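Local coordinates for phosphoribulokinase 1 (Rhodobacter sphaeroides, PDB 1A7J), which catalyses the ATP-dependent phosphorylation of D-ribulose 5-phosphate to D-ribulose 1,5-bisphosphate, a step of the Calvin cycle, at residues Arg186-His189 against Ala190-His193. Numbering follows the deposited sequence.
Sequences RRMH and AYVH. With SO4 (sulfate ion), chain B.
The Tyr-191 ring meets Met-188 in a Met-aromatic contact: SD lies obliquely off the ring, 5.2 Å from its centroid and 42° off the ring normal. Met-188 bends at chi2 (-43°) and again at chi3, which lays the thioether alongside the tyrosine and brings CE to 4.0 Å from Tyr-191 CD2. Val-192 CG2 sits over one face of the His-193 ring, offset toward the rim, and Arg-186 O lies at the edge of the His-189 ring, in its plane. At the Arg-186 guanidinium, a sulfate sits at the edge, its sulfur in the plane; Arg-186 NH2 gives sulfate O1 a weak hydrogen bond of 3.0 Å. Sulfate O2 is at the edge of the Arg-187 guanidinium, near its plane, but the closest approach is by the aliphatic CD, 3.4 Å from sulfate O4, while NH2 forms a salt bridge with Glu-161. Beneath, in helix 180-195, Tyr-191 N bonds weakly to Arg-187 O at 2.9 Å, and His-193 N reaches His-189 O at 3.1 Å. Arg-187 belongs to the catalytic site with Asp-42, Lys-165 and Asp-169. The sulfate, probably from the crystallisation liquor, is also hydrogen-bonded by His-69 ND1; with Arg-187's charge nearby, this corner looks suited to an anion, consistent with phosphate-bearing substrates.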
ATOM      1  N   ARG A 186     -12.349   6.077 -15.349  1.00 24.54           N
ATOM      2  CA  ARG A 186     -11.150   6.877 -15.573  1.00 23.68           C
ATOM      3  C   ARG A 186      -9.959   6.328 -14.768  1.00 25.39           C
ATOM      4  O   ARG A 186      -8.807   6.478 -15.181  1.00 31.58           O
ATOM      5  CB  ARG A 186     -11.430   8.338 -15.209  1.00 15.06           C
ATOM      6  CG  ARG A 186     -10.234   9.273 -15.286  1.00 14.99           C
ATOM      7  CD  ARG A 186     -10.498  10.583 -14.562  1.00 17.24           C
ATOM      8  NE  ARG A 186      -9.874  10.611 -13.240  1.00 25.44           N
ATOM      9  CZ  ARG A 186     -10.476  11.040 -12.133  1.00 32.59           C
ATOM     10  NH1 ARG A 186     -11.653  11.652 -12.195  1.00 39.31           N
ATOM     11  NH2 ARG A 186      -9.882  10.895 -10.956  1.00 42.56           N
ATOM     12  N   ARG A 187     -10.236   5.603 -13.678  1.00 23.82           N
ATOM     13  CA  ARG A 187      -9.169   5.049 -12.835  1.00 14.75           C
ATOM     14  C   ARG A 187      -8.713   3.677 -13.300  1.00 11.46           C
ATOM     15  O   ARG A 187      -7.583   3.304 -13.057  1.00 14.91           O
ATOM     16  CB  ARG A 187      -9.585   5.020 -11.351  1.00  6.58           C
ATOM     17  CG  ARG A 187      -9.507   6.401 -10.680  1.00 14.14           C
ATOM     18  CD  ARG A 187      -9.762   6.409  -9.177  1.00 13.12           C
ATOM     19  NE  ARG A 187     -10.621   5.305  -8.778  1.00 21.96           N
ATOM     20  CZ  ARG A 187     -10.344   4.455  -7.787  1.00 25.35           C
ATOM     21  NH1 ARG A 187      -9.436   4.764  -6.876  1.00 24.92           N
ATOM     22  NH2 ARG A 187     -11.079   3.363  -7.631  1.00 20.42           N
ATOM     23  N   MET A 188      -9.506   3.028 -14.141  1.00 10.07           N
ATOM     24  CA  MET A 188      -9.169   1.680 -14.586  1.00 11.57           C
ATOM     25  C   MET A 188      -7.929   1.658 -15.466  1.00 17.34           C
ATOM     26  O   MET A 188      -7.151   0.699 -15.455  1.00 16.84           O
ATOM     27  CB  MET A 188     -10.339   1.056 -15.329  1.00  8.37           C
ATOM     28  CG  MET A 188     -11.480   0.651 -14.426  1.00 17.59           C
ATOM     29  SD  MET A 188     -10.941  -0.165 -12.890  1.00 26.97           S
ATOM     30  CE  MET A 188     -10.549  -1.828 -13.524  1.00 19.07           C
ATOM     31  N   HIS A 189      -7.655   2.798 -16.080  1.00 20.43           N
ATOM     32  CA  HIS A 189      -6.676   2.856 -17.135  1.00 22.73           C
ATOM     33  C   HIS A 189      -5.337   2.740 -16.483  1.00 18.78           C
ATOM     34  O   HIS A 189      -4.664   1.754 -16.691  1.00 27.64           O
ATOM     35  CB  HIS A 189      -6.803   4.161 -17.949  1.00 28.55           C
ATOM     36  CG  HIS A 189      -8.028   4.221 -18.821  1.00 31.46           C
ATOM     37  ND1 HIS A 189      -8.064   3.696 -20.095  1.00 33.92           N
ATOM     38  CD2 HIS A 189      -9.289   4.653 -18.562  1.00 33.44           C
ATOM     39  CE1 HIS A 189      -9.292   3.790 -20.576  1.00 34.95           C
ATOM     40  NE2 HIS A 189     -10.053   4.370 -19.666  1.00 30.69           N
ATOM     41  N   ALA A 190      -5.101   3.566 -15.476  1.00 21.44           N
ATOM     42  CA  ALA A 190      -3.861   3.499 -14.701  1.00 20.77           C
ATOM     43  C   ALA A 190      -3.880   2.408 -13.633  1.00 20.08           C
ATOM     44  O   ALA A 190      -2.879   2.158 -12.984  1.00 16.40           O
ATOM     45  CB  ALA A 190      -3.574   4.845 -14.051  1.00 20.93           C
ATOM     46  N   TYR A 191      -5.054   1.855 -13.359  1.00 22.83           N
ATOM     47  CA  TYR A 191      -5.138   0.807 -12.378  1.00 16.70           C
ATOM     48  C   TYR A 191      -4.561  -0.420 -13.023  1.00 19.96           C
ATOM     49  O   TYR A 191      -3.559  -0.941 -12.549  1.00 27.97           O
ATOM     50  CB  TYR A 191      -6.581   0.567 -11.949  1.00  9.31           C
ATOM     51  CG  TYR A 191      -6.763  -0.613 -11.022  1.00  2.00           C
ATOM     52  CD1 TYR A 191      -6.532  -0.490  -9.663  1.00  2.51           C
ATOM     53  CD2 TYR A 191      -7.063  -1.882 -11.522  1.00  5.87           C
ATOM     54  CE1 TYR A 191      -6.584  -1.586  -8.825  1.00  2.38           C
ATOM     55  CE2 TYR A 191      -7.100  -3.002 -10.681  1.00  2.00           C
ATOM     56  CZ  TYR A 191      -6.848  -2.839  -9.334  1.00  3.26           C
ATOM     57  OH  TYR A 191      -6.776  -3.939  -8.507  1.00  5.54           O
ATOM     58  N   VAL A 192      -5.075  -0.789 -14.190  1.00 19.73           N
ATOM     59  CA  VAL A 192      -4.539  -1.959 -14.858  1.00 16.68           C
ATOM     60  C   VAL A 192      -3.139  -1.708 -15.417  1.00 20.88           C
ATOM     61  O   VAL A 192      -2.360  -2.644 -15.559  1.00 26.50           O
ATOM     62  CB  VAL A 192      -5.462  -2.485 -15.983  1.00 16.09           C
ATOM     63  CG1 VAL A 192      -6.898  -2.068 -15.745  1.00 19.49           C
ATOM     64  CG2 VAL A 192      -4.992  -2.009 -17.311  1.00 19.52           C
ATOM     65  N   HIS A 193      -2.779  -0.456 -15.681  1.00 20.00           N
ATOM     66  CA  HIS A 193      -1.454  -0.161 -16.255  1.00 19.74           C
ATOM     67  C   HIS A 193      -0.320   0.018 -15.223  1.00 20.91           C
ATOM     68  O   HIS A 193       0.796  -0.422 -15.471  1.00 21.06           O
ATOM     69  CB  HIS A 193      -1.517   1.071 -17.182  1.00 26.64           C
ATOM     70  CG  HIS A 193      -2.053   0.783 -18.557  1.00 34.79           C
ATOM     71  ND1 HIS A 193      -3.085   1.503 -19.121  1.00 36.66           N
ATOM     72  CD2 HIS A 193      -1.647  -0.090 -19.512  1.00 36.81           C
ATOM     73  CE1 HIS A 193      -3.293   1.089 -20.359  1.00 37.74           C
ATOM     74  NE2 HIS A 193      -2.434   0.121 -20.619  1.00 33.19           N
TER
HETATM   75  S   SO4 B 401      -8.537   9.893  -7.736  1.00 85.48           S
HETATM   76  O1  SO4 B 401      -7.814  10.404  -8.866  1.00 85.48           O
HETATM   77  O2  SO4 B 401      -7.929   8.672  -7.279  1.00 85.48           O
HETATM   78  O3  SO4 B 401      -8.509  10.866  -6.688  1.00 85.48           O
HETATM   79  O4  SO4 B 401      -9.883   9.645  -8.109  1.00 85.48           O